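Side-chain contacts in Sts-2 protein (Mus musculus, PDB 3D4I), which is an acid-dependent phosphatase through its histidine phosphatase domain and interferes with CBL-mediated down-regulation of receptor tyrosine kinases: residues H17-V21 / D22-G26; K59-N63 / D64-S68; Q226-R229 / K230-S233. All coordinates share one frame; numbering follows the deposited sequence. Where two conformers were deposited one is given.

Interaction 1. Residues H17-V21 / D22-G26; sequences HGERV and DQVFG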
ATOM      1  N   HIS A  17       6.564   0.522 -12.885  1.00 14.62           N
ATOM      2  CA  HIS A  17       5.274  -0.004 -12.489  1.00 14.26           C
ATOM      3  C   HIS A  17       5.279  -0.378 -10.994  1.00 14.40           C
ATOM      4  O   HIS A  17       6.333  -0.592 -10.394  1.00 14.36           O
ATOM      5  CB  HIS A  17       4.923  -1.238 -13.358  1.00 14.22           C
ATOM      6  CG  HIS A  17       5.940  -2.344 -13.280  1.00 15.67           C
ATOM      7  ND1 HIS A  17       6.054  -3.183 -12.191  1.00 14.37           N
ATOM      8  CD2 HIS A  17       6.883  -2.747 -14.168  1.00 14.40           C
ATOM      9  CE1 HIS A  17       7.026  -4.056 -12.414  1.00 15.06           C
ATOM     10  NE2 HIS A  17       7.544  -3.811 -13.607  1.00 14.88           N
ATOM     11  N   GLY A  18       4.094  -0.486 -10.417  1.00 13.27           N
ATOM     12  CA  GLY A  18       3.931  -0.967  -9.041  1.00 14.28           C
ATOM     13  C   GLY A  18       4.212  -2.441  -8.854  1.00 14.45           C
ATOM     14  O   GLY A  18       4.525  -3.182  -9.813  1.00 14.61           O
ATOM     15  N   GLU A  19       4.109  -2.870  -7.603  1.00 15.14           N
ATOM     16  CA  GLU A  19       4.415  -4.255  -7.253  1.00 15.17           C
ATOM     17  C   GLU A  19       3.559  -5.212  -8.106  1.00 16.15           C
ATOM     18  O   GLU A  19       2.349  -5.031  -8.233  1.00 14.36           O
ATOM     19  CB  GLU A  19       4.144  -4.479  -5.765  1.00 14.94           C
ATOM     20  CG  GLU A  19       4.520  -5.893  -5.297  1.00 15.28           C
ATOM     21  CD  GLU A  19       4.088  -6.120  -3.861  1.00 16.89           C
ATOM     22  OE1 GLU A  19       2.885  -6.331  -3.661  1.00 14.70           O
ATOM     23  OE2 GLU A  19       4.954  -6.153  -2.961  1.00 13.70           O
ATOM     24  N   ARG A  20       4.212  -6.206  -8.700  1.00 16.56           N
ATOM     25  CA  ARG A  20       3.522  -7.228  -9.480  1.00 17.25           C
ATOM     26  C   ARG A  20       3.224  -8.476  -8.628  1.00 16.99           C
ATOM     27  O   ARG A  20       4.001  -8.838  -7.728  1.00 16.20           O
ATOM     28  CB  ARG A  20       4.309  -7.554 -10.766  1.00 18.48           C
ATOM     29  CG  ARG A  20       5.765  -7.828 -10.575  1.00 21.39           C
ATOM     30  CD  ARG A  20       6.559  -7.834 -11.885  1.00 18.98           C
ATOM     31  NE  ARG A  20       6.309  -9.035 -12.661  1.00 23.46           N
ATOM     32  CZ  ARG A  20       7.000  -9.380 -13.748  1.00 26.15           C
ATOM     33  NH1 ARG A  20       8.017  -8.607 -14.175  1.00 24.22           N
ATOM     34  NH2 ARG A  20       6.691 -10.509 -14.388  1.00 25.31           N
ATOM     35  N   VAL A  21       2.057  -9.088  -8.854  1.00 15.87           N
ATOM     36  CA  VAL A  21       1.607 -10.188  -7.980  1.00 16.57           C
ATOM     37  C   VAL A  21       2.632 -11.294  -7.923  1.00 17.54           C
ATOM     38  O   VAL A  21       2.847 -11.873  -6.855  1.00 17.85           O
ATOM     39  CB  VAL A  21       0.233 -10.825  -8.385  1.00 16.54           C
ATOM     40  CG1 VAL A  21      -0.903  -9.943  -7.924  0.60 16.45           C
ATOM     41  CG2 VAL A  21       0.170 -11.120  -9.862  0.60 12.95           C
ATOM     42  N   ASP A  22       3.278 -11.573  -9.053  1.00 17.38           N
ATOM     43  CA  ASP A  22       4.262 -12.670  -9.063  1.00 18.04           C
ATOM     44  C   ASP A  22       5.572 -12.368  -8.329  1.00 18.75           C
ATOM     45  O   ASP A  22       6.323 -13.294  -8.054  1.00 18.37           O
ATOM     46  CB  ASP A  22       4.549 -13.189 -10.480  1.00 18.85           C
ATOM     47  CG  ASP A  22       5.110 -12.123 -11.408  1.00 19.17           C
ATOM     48  OD1 ASP A  22       4.770 -10.934 -11.255  1.00 18.95           O
ATOM     49  OD2 ASP A  22       5.877 -12.478 -12.320  1.00 22.13           O
ATOM     50  N   GLN A  23       5.840 -11.101  -7.994  1.00 19.07           N
ATOM     51  CA  GLN A  23       7.051 -10.767  -7.210  1.00 19.97           C
ATOM     52  C   GLN A  23       6.867 -11.309  -5.791  1.00 19.42           C
ATOM     53  O   GLN A  23       7.835 -11.738  -5.126  1.00 19.88           O
ATOM     54  CB  GLN A  23       7.270  -9.240  -7.052  1.00 20.98           C
ATOM     55  CG  GLN A  23       8.675  -8.913  -6.556  0.50 21.26           C
ATOM     56  CD  GLN A  23       8.877  -7.465  -6.173  0.50 21.97           C
ATOM     57  OE1 GLN A  23       8.417  -6.547  -6.853  0.50 26.44           O
ATOM     58  NE2 GLN A  23       9.606  -7.251  -5.084  0.50 26.85           N
ATOM     59  N   VAL A  24       5.628 -11.244  -5.305  1.00 17.22           N
ATOM     60  CA  VAL A  24       5.320 -11.681  -3.955  1.00 17.05           C
ATOM     61  C   VAL A  24       5.032 -13.193  -3.901  1.00 16.45           C
ATOM     62  O   VAL A  24       5.530 -13.900  -3.032  1.00 15.71           O
ATOM     63  CB  VAL A  24       4.120 -10.876  -3.355  1.00 16.88           C
ATOM     64  CG1 VAL A  24       3.710 -11.420  -1.959  1.00 17.31           C
ATOM     65  CG2 VAL A  24       4.524  -9.446  -3.158  1.00 16.18           C
ATOM     66  N   PHE A  25       4.189 -13.660  -4.807  1.00 16.12           N
ATOM     67  CA  PHE A  25       3.643 -15.002  -4.694  1.00 17.28           C
ATOM     68  C   PHE A  25       4.420 -16.025  -5.505  1.00 18.09           C
ATOM     69  O   PHE A  25       4.187 -17.241  -5.382  1.00 19.43           O
ATOM     70  CB  PHE A  25       2.151 -14.991  -5.006  1.00 15.93           C
ATOM     71  CG  PHE A  25       1.362 -14.183  -3.995  1.00 14.78           C
ATOM     72  CD1 PHE A  25       1.146 -14.692  -2.713  1.00 14.83           C
ATOM     73  CD2 PHE A  25       0.945 -12.896  -4.290  1.00 15.18           C
ATOM     74  CE1 PHE A  25       0.464 -13.965  -1.751  1.00 14.55           C
ATOM     75  CE2 PHE A  25       0.243 -12.136  -3.329  1.00 14.39           C
ATOM     76  CZ  PHE A  25       0.018 -12.683  -2.045  1.00 14.68           C
ATOM     77  N   GLY A  26       5.353 -15.538  -6.309  1.00 18.44           N
ATOM     78  CA  GLY A  26       6.279 -16.418  -7.039  1.00 20.28           C
ATOM     79  C   GLY A  26       5.753 -16.918  -8.370  1.00 22.12           C
ATOM     80  O   GLY A  26       4.679 -16.506  -8.829  1.00 21.09           O
TER
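Arg20 and Asp22 both place CG between the backbone N and the carbonyl carbon (chi1 49° and 60°), and a bend further along the arginine chain then brings its guanidinium beside the carboxylate two residues on. The pair sits where the loop after strand 11-16 passes into helix 21-25, directly behind the RHG signature of the histidine phosphatase superfamily, which ends in His17 and Gly18; the signature histidine takes up the phosphate in this family, and His17 probably does so here. The salt bridge is bidentate and side-on: NE of Arg20 reaches OD1 of Asp22 at 2.8 Å and NH2 of Arg20 reaches OD2 at 3.0 Å, both on syn lone pairs. Because the two planes are 39° apart, the oxygens lie tilted from the guanidinium plane, OD2 more than OD1. NH1 of Arg20, on the other side of the group, lies close to the guanidinium of Arg99.

Backbone bonds start the helix at the same point. Arg20 O accepts Gln23 N at 2.9 Å, while Val21 O takes Phe25 N at 3.0 Å and, more weakly, Val24 N. On another side of the turn the extended chain of Glu19 meets Val24 at about a right angle, its OE2 lying 3.3 Å from the methyl CG2 of Val24. That carboxylate is well satisfied: OE1 bonds Ser68 and Asn46, and OE2 bonds the amide of Gly261 of the second subunit. At the far end Val24 CG1 covers one face of the Phe25 ring over its centre. The imidazole of His17 is fixed in rotation by its own neighbour, ND1 giving a nearly straight 2.8 Å bond to Gly18 O, which lies exactly in the ring plane.

Interaction 2. Residues K59-N63 / D64-S68; sequences KDFEN and DPPLS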
ATOM      1  N   LYS A  59      -5.637 -18.028 -18.602  1.00 41.79           N
ATOM      2  CA  LYS A  59      -4.308 -18.589 -18.881  1.00 41.73           C
ATOM      3  C   LYS A  59      -3.280 -17.622 -19.487  1.00 40.87           C
ATOM      4  O   LYS A  59      -2.080 -17.852 -19.367  1.00 40.71           O
ATOM      5  CB  LYS A  59      -4.409 -19.860 -19.744  1.00 41.73           C
ATOM      6  CG  LYS A  59      -4.192 -21.161 -18.975  1.00 42.54           C
ATOM      7  CD  LYS A  59      -4.023 -22.350 -19.931  1.00 43.02           C
ATOM      8  CE  LYS A  59      -2.933 -23.325 -19.472  1.00 44.46           C
ATOM      9  NZ  LYS A  59      -1.554 -22.782 -19.709  1.00 45.45           N
ATOM     10  N   ASP A  60      -3.742 -16.550 -20.128  1.00 40.30           N
ATOM     11  CA  ASP A  60      -2.829 -15.590 -20.763  1.00 39.41           C
ATOM     12  C   ASP A  60      -2.100 -14.662 -19.784  1.00 37.99           C
ATOM     13  O   ASP A  60      -1.108 -14.020 -20.143  1.00 38.35           O
ATOM     14  CB  ASP A  60      -3.573 -14.773 -21.822  1.00 40.40           C
ATOM     15  CG  ASP A  60      -3.909 -15.582 -23.069  1.00 42.55           C
ATOM     16  OD1 ASP A  60      -3.442 -16.739 -23.207  1.00 44.02           O
ATOM     17  OD2 ASP A  60      -4.659 -15.047 -23.921  1.00 45.38           O
ATOM     18  N   PHE A  61      -2.584 -14.596 -18.543  1.00 35.78           N
ATOM     19  CA  PHE A  61      -1.923 -13.822 -17.493  1.00 33.77           C
ATOM     20  C   PHE A  61      -0.596 -14.436 -17.050  1.00 33.13           C
ATOM     21  O   PHE A  61       0.229 -13.761 -16.435  1.00 33.03           O
ATOM     22  CB  PHE A  61      -2.851 -13.652 -16.299  1.00 32.59           C
ATOM     23  CG  PHE A  61      -4.037 -12.779 -16.575  1.00 32.01           C
ATOM     24  CD1 PHE A  61      -3.935 -11.389 -16.493  1.00 29.53           C
ATOM     25  CD2 PHE A  61      -5.273 -13.345 -16.900  1.00 29.32           C
ATOM     26  CE1 PHE A  61      -5.038 -10.584 -16.743  1.00 28.57           C
ATOM     27  CE2 PHE A  61      -6.391 -12.534 -17.143  1.00 28.83           C
ATOM     28  CZ  PHE A  61      -6.278 -11.163 -17.063  1.00 29.32           C
ATOM     29  N   GLU A  62      -0.404 -15.712 -17.387  1.00 32.93           N
ATOM     30  CA  GLU A  62       0.834 -16.470 -17.132  1.00 32.28           C
ATOM     31  C   GLU A  62       2.060 -15.544 -17.202  1.00 31.73           C
ATOM     32  O   GLU A  62       2.785 -15.397 -16.218  1.00 32.37           O
ATOM     33  CB  GLU A  62       0.932 -17.650 -18.138  1.00 32.49           C
ATOM     34  CG  GLU A  62       2.324 -18.270 -18.306  0.50 32.78           C
ATOM     35  CD  GLU A  62       2.383 -19.380 -19.356  0.50 32.85           C
ATOM     36  OE1 GLU A  62       1.719 -19.279 -20.413  0.50 32.87           O
ATOM     37  OE2 GLU A  62       3.127 -20.354 -19.130  0.50 33.37           O
ATOM     38  N   ASN A  63       2.247 -14.884 -18.343  1.00 30.53           N
ATOM     39  CA  ASN A  63       3.451 -14.071 -18.609  1.00 29.87           C
ATOM     40  C   ASN A  63       3.239 -12.565 -18.546  1.00 28.30           C
ATOM     41  O   ASN A  63       4.135 -11.788 -18.923  1.00 28.52           O
ATOM     42  CB  ASN A  63       4.028 -14.425 -19.989  1.00 30.32           C
ATOM     43  CG  ASN A  63       4.554 -15.848 -20.048  1.00 31.99           C
ATOM     44  OD1 ASN A  63       5.185 -16.338 -19.095  1.00 35.24           O
ATOM     45  ND2 ASN A  63       4.287 -16.523 -21.155  1.00 33.08           N
ATOM     46  N   ASP A  64       2.061 -12.159 -18.083  1.00 25.46           N
ATOM     47  CA  ASP A  64       1.649 -10.759 -18.126  1.00 24.49           C
ATOM     48  C   ASP A  64       0.858 -10.487 -16.858  1.00 22.74           C
ATOM     49  O   ASP A  64      -0.330 -10.225 -16.906  1.00 23.00           O
ATOM     50  CB  ASP A  64       0.817 -10.488 -19.390  1.00 23.95           C
ATOM     51  CG  ASP A  64       0.486  -9.003 -19.585  1.00 25.26           C
ATOM     52  OD1 ASP A  64       1.298  -8.112 -19.203  1.00 22.87           O
ATOM     53  OD2 ASP A  64      -0.598  -8.733 -20.127  1.00 22.26           O
ATOM     54  N   PRO A  65       1.531 -10.574 -15.702  1.00 22.18           N
ATOM     55  CA  PRO A  65       0.813 -10.521 -14.427  1.00 21.33           C
ATOM     56  C   PRO A  65       0.306  -9.116 -14.047  1.00 20.36           C
ATOM     57  O   PRO A  65       0.907  -8.108 -14.460  1.00 21.45           O
ATOM     58  CB  PRO A  65       1.843 -11.055 -13.433  1.00 21.26           C
ATOM     59  CG  PRO A  65       3.176 -10.611 -14.041  1.00 24.02           C
ATOM     60  CD  PRO A  65       2.984 -10.770 -15.523  1.00 21.43           C
ATOM     61  N   PRO A  66      -0.800  -9.049 -13.283  1.00 18.54           N
ATOM     62  CA  PRO A  66      -1.341  -7.782 -12.836  1.00 17.48           C
ATOM     63  C   PRO A  66      -0.589  -7.198 -11.653  1.00 16.43           C
ATOM     64  O   PRO A  66       0.249  -7.867 -11.038  1.00 15.43           O
ATOM     65  CB  PRO A  66      -2.757  -8.157 -12.405  1.00 18.02           C
ATOM     66  CG  PRO A  66      -2.612  -9.543 -11.869  1.00 18.54           C
ATOM     67  CD  PRO A  66      -1.643 -10.180 -12.831  1.00 18.87           C
ATOM     68  N   LEU A  67      -0.898  -5.952 -11.329  1.00 15.35           N
ATOM     69  CA  LEU A  67      -0.405  -5.363 -10.101  1.00 14.07           C
ATOM     70  C   LEU A  67      -1.046  -6.107  -8.937  1.00 14.05           C
ATOM     71  O   LEU A  67      -2.188  -6.514  -9.026  1.00 14.12           O
ATOM     72  CB  LEU A  67      -0.857  -3.905 -10.021  1.00 14.61           C
ATOM     73  CG  LEU A  67      -0.183  -2.935 -10.988  1.00 14.46           C
ATOM     74  CD1 LEU A  67      -0.765  -1.539 -10.775  1.00 13.93           C
ATOM     75  CD2 LEU A  67       1.287  -2.957 -10.769  1.00 13.98           C
ATOM     76  N   SER A  68      -0.316  -6.265  -7.853  1.00 12.91           N
ATOM     77  CA  SER A  68      -0.906  -6.704  -6.577  1.00 12.86           C
ATOM     78  C   SER A  68      -1.729  -5.581  -5.995  1.00 13.11           C
ATOM     79  O   SER A  68      -1.666  -4.437  -6.481  1.00 13.71           O
ATOM     80  CB  SER A  68       0.205  -7.061  -5.603  1.00 12.67           C
ATOM     81  OG  SER A  68       0.965  -5.885  -5.300  1.00 13.29           O
TER
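Phe61 and Asp64 close a tight local turn, at the point where the 3-10 segment reaching residue 61 gives way to the extended run leading to helix 69-85. The amide of Asp64 returns to the carbonyl O of Phe61 at 2.9 Å. The Phe61 ring reaches across to the following residues: its CD1 is 3.8 Å from Asp64 O, which sits at the ring edge, and 4.5 Å from Pro66 CD, a loose apolar touch made obliquely. Pro65 lays its CD 3.5 Å from Asn63 C, in the peptide that joins Asn63 to Asp64. Within the histidine phosphatase fold, this run packs against helix 98-111 and Trp29 of helix 29-32. Asp64 ties it there: with CG anti to N (chi1 -173°), its carboxylate leads out of the turn, so that OD1 accepts the amide of Leu98 at the start of helix 98-111 and OD2 forms a salt bridge with Arg54. The same arginine makes a cation-pi contact with Phe61, so ring and carboxylate share one charged partner. At the other end Ser68 is the N-cap of helix 69-85, its OG hydrogen-bonded to Gly71 N.

Interaction 3. Residues Q226-R229 / K230-S233; sequences QLVR and KIPS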
ATOM      1  N   GLN A 226      23.072  -4.266 -13.352  1.00 23.26           N
ATOM      2  CA  GLN A 226      23.311  -3.994 -11.923  1.00 25.46           C
ATOM      3  C   GLN A 226      22.498  -2.788 -11.456  1.00 26.57           C
ATOM      4  O   GLN A 226      21.880  -2.817 -10.382  1.00 26.24           O
ATOM      5  CB  GLN A 226      24.817  -3.798 -11.645  1.00 26.12           C
ATOM      6  CG  GLN A 226      25.620  -5.097 -11.703  1.00 26.94           C
ATOM      7  CD  GLN A 226      27.121  -4.909 -11.877  1.00 27.93           C
ATOM      8  OE1 GLN A 226      27.798  -5.778 -12.420  1.00 31.02           O
ATOM      9  NE2 GLN A 226      27.649  -3.773 -11.420  1.00 30.71           N
ATOM     10  N   LEU A 227      22.429  -1.762 -12.310  1.00 27.50           N
ATOM     11  CA  LEU A 227      21.742  -0.516 -12.001  1.00 28.57           C
ATOM     12  C   LEU A 227      20.241  -0.703 -11.881  1.00 28.87           C
ATOM     13  O   LEU A 227      19.618  -0.175 -10.960  1.00 28.90           O
ATOM     14  CB  LEU A 227      22.027   0.515 -13.110  1.00 29.25           C
ATOM     15  CG  LEU A 227      22.183   2.013 -12.839  1.00 32.22           C
ATOM     16  CD1 LEU A 227      23.659   2.372 -12.781  1.00 34.98           C
ATOM     17  CD2 LEU A 227      21.514   2.814 -13.966  1.00 32.89           C
ATOM     18  N   VAL A 228      19.652  -1.446 -12.815  1.00 29.31           N
ATOM     19  CA  VAL A 228      18.200  -1.520 -12.914  1.00 30.31           C
ATOM     20  C   VAL A 228      17.567  -2.532 -11.942  1.00 31.63           C
ATOM     21  O   VAL A 228      16.418  -2.386 -11.517  1.00 31.82           O
ATOM     22  CB  VAL A 228      17.699  -1.594 -14.408  1.00 30.76           C
ATOM     23  CG1 VAL A 228      18.164  -0.335 -15.151  1.00 30.40           C
ATOM     24  CG2 VAL A 228      18.166  -2.853 -15.130  1.00 28.97           C
ATOM     25  N   ARG A 229      18.371  -3.500 -11.522  1.00 32.13           N
ATOM     26  CA  ARG A 229      18.045  -4.364 -10.392  1.00 33.21           C
ATOM     27  C   ARG A 229      17.557  -3.561  -9.175  1.00 32.73           C
ATOM     28  O   ARG A 229      16.649  -3.992  -8.458  1.00 34.27           O
ATOM     29  CB  ARG A 229      19.309  -5.159 -10.044  1.00 33.23           C
ATOM     30  CG  ARG A 229      19.178  -6.142  -8.919  1.00 35.70           C
ATOM     31  CD  ARG A 229      20.521  -6.794  -8.675  1.00 36.53           C
ATOM     32  NE  ARG A 229      21.207  -6.286  -7.494  1.00 38.08           N
ATOM     33  CZ  ARG A 229      20.769  -6.461  -6.248  1.00 40.06           C
ATOM     34  NH1 ARG A 229      19.619  -7.094  -6.017  1.00 40.52           N
ATOM     35  NH2 ARG A 229      21.476  -5.989  -5.229  1.00 42.15           N
ATOM     36  N   LYS A 230      18.146  -2.384  -8.971  1.00 32.36           N
ATOM     37  CA  LYS A 230      17.969  -1.574  -7.759  1.00 31.67           C
ATOM     38  C   LYS A 230      16.719  -0.667  -7.653  1.00 30.65           C
ATOM     39  O   LYS A 230      16.434  -0.095  -6.591  1.00 31.10           O
ATOM     40  CB  LYS A 230      19.227  -0.726  -7.540  1.00 32.59           C
ATOM     41  CG  LYS A 230      20.497  -1.571  -7.347  1.00 35.08           C
ATOM     42  CD  LYS A 230      21.556  -0.842  -6.540  1.00 37.88           C
ATOM     43  CE  LYS A 230      22.585  -1.836  -5.991  1.00 39.48           C
ATOM     44  NZ  LYS A 230      23.777  -1.158  -5.367  1.00 42.70           N
ATOM     45  N   ILE A 231      15.976  -0.530  -8.739  1.00 27.96           N
ATOM     46  CA  ILE A 231      14.884   0.425  -8.806  1.00 25.21           C
ATOM     47  C   ILE A 231      13.601  -0.138  -8.135  1.00 24.19           C
ATOM     48  O   ILE A 231      13.162  -1.207  -8.473  1.00 24.21           O
ATOM     49  CB  ILE A 231      14.653   0.810 -10.295  1.00 25.20           C
ATOM     50  CG1 ILE A 231      15.979   1.302 -10.901  1.00 22.70           C
ATOM     51  CG2 ILE A 231      13.546   1.847 -10.430  1.00 24.38           C
ATOM     52  CD1 ILE A 231      15.896   1.644 -12.363  1.00 25.66           C
ATOM     53  N   PRO A 232      13.015   0.596  -7.174  1.00 23.00           N
ATOM     54  CA  PRO A 232      11.804   0.134  -6.466  1.00 21.78           C
ATOM     55  C   PRO A 232      10.533   0.374  -7.249  1.00 19.34           C
ATOM     56  O   PRO A 232      10.547   1.082  -8.234  1.00 17.76           O
ATOM     57  CB  PRO A 232      11.777   1.010  -5.212  1.00 20.79           C
ATOM     58  CG  PRO A 232      12.424   2.275  -5.627  1.00 23.06           C
ATOM     59  CD  PRO A 232      13.457   1.912  -6.684  1.00 23.48           C
ATOM     60  N   SER A 233       9.427  -0.191  -6.777  1.00 18.66           N
ATOM     61  CA  SER A 233       8.129   0.079  -7.384  1.00 18.25           C
ATOM     62  C   SER A 233       7.842   1.568  -7.333  1.00 17.53           C
ATOM     63  O   SER A 233       8.152   2.234  -6.342  1.00 17.11           O
ATOM     64  CB  SER A 233       7.037  -0.702  -6.649  1.00 18.59           C
ATOM     65  OG  SER A 233       7.226  -2.082  -6.895  1.00 18.06           O
TER
HETATM   66  O   HOH W   1      14.004  -3.285 -10.095  1.00 34.75           O
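Val228 and Ile231 form the packed side of the turn by which helix 221-229 runs out into the loop before strand 236-241 of the central sheet in this histidine phosphatase domain. The two side chains run alongside each other in the same direction. With CG1 anti to its carbonyl carbon (chi1 -54°), Ile231 sends CD1 back toward Val228, 4.1 Å from Val228 CG1. Ile231 also rests on Leu206 of helix 205-208 and on Phe266 of the second subunit. Cutting Ile231 back to an alanine is likely to leave Val228 CG1 without its apolar partner and open a gap facing Leu206 and Phe266 of the second subunit.

The other side is looser and carries exposed charges. Lys230 runs outward in an extended chain, its CG passing 3.6 Å from Gln226 O, and its NZ stays 5.4 Å from Arg229 NH2, a pair of like charges not in contact. The backbone bonds of the turn are long and weak: Lys230 N to Leu227 O spans 3.3 Å, and Ile231 N to Val228 O spans 3.4 Å, although the latter is nearly straight (174°). A water lies between two carbonyls, 2.9 Å from Val228 O and 2.8 Å from Ile231 O.

How the interactions relate
Interactions 1 and 2 are neighbours, their centres about 10 Å apart, and hold the same region: the loop behind the RHG signature runs beside the proline-rich run before helix 69-85, with Val21 N probably bonded to Pro66 O and Asp22 packed on Pro65. Interaction 3 meets interaction 1 through Ser233, but does not touch interaction 2. Interaction 2 is the most buried, interaction 1 mixed, and interaction 3 mostly surface. Interaction 1 relies on an ion pair and a helix start, interaction 2 on ring and proline packing and a buried aspartate whose partners, Arg54 among them, lie outside the turn, interaction 3 on aliphatic contact and weak bonds. Interactions 1 and 3 both reach the second subunit; interaction 2 does not.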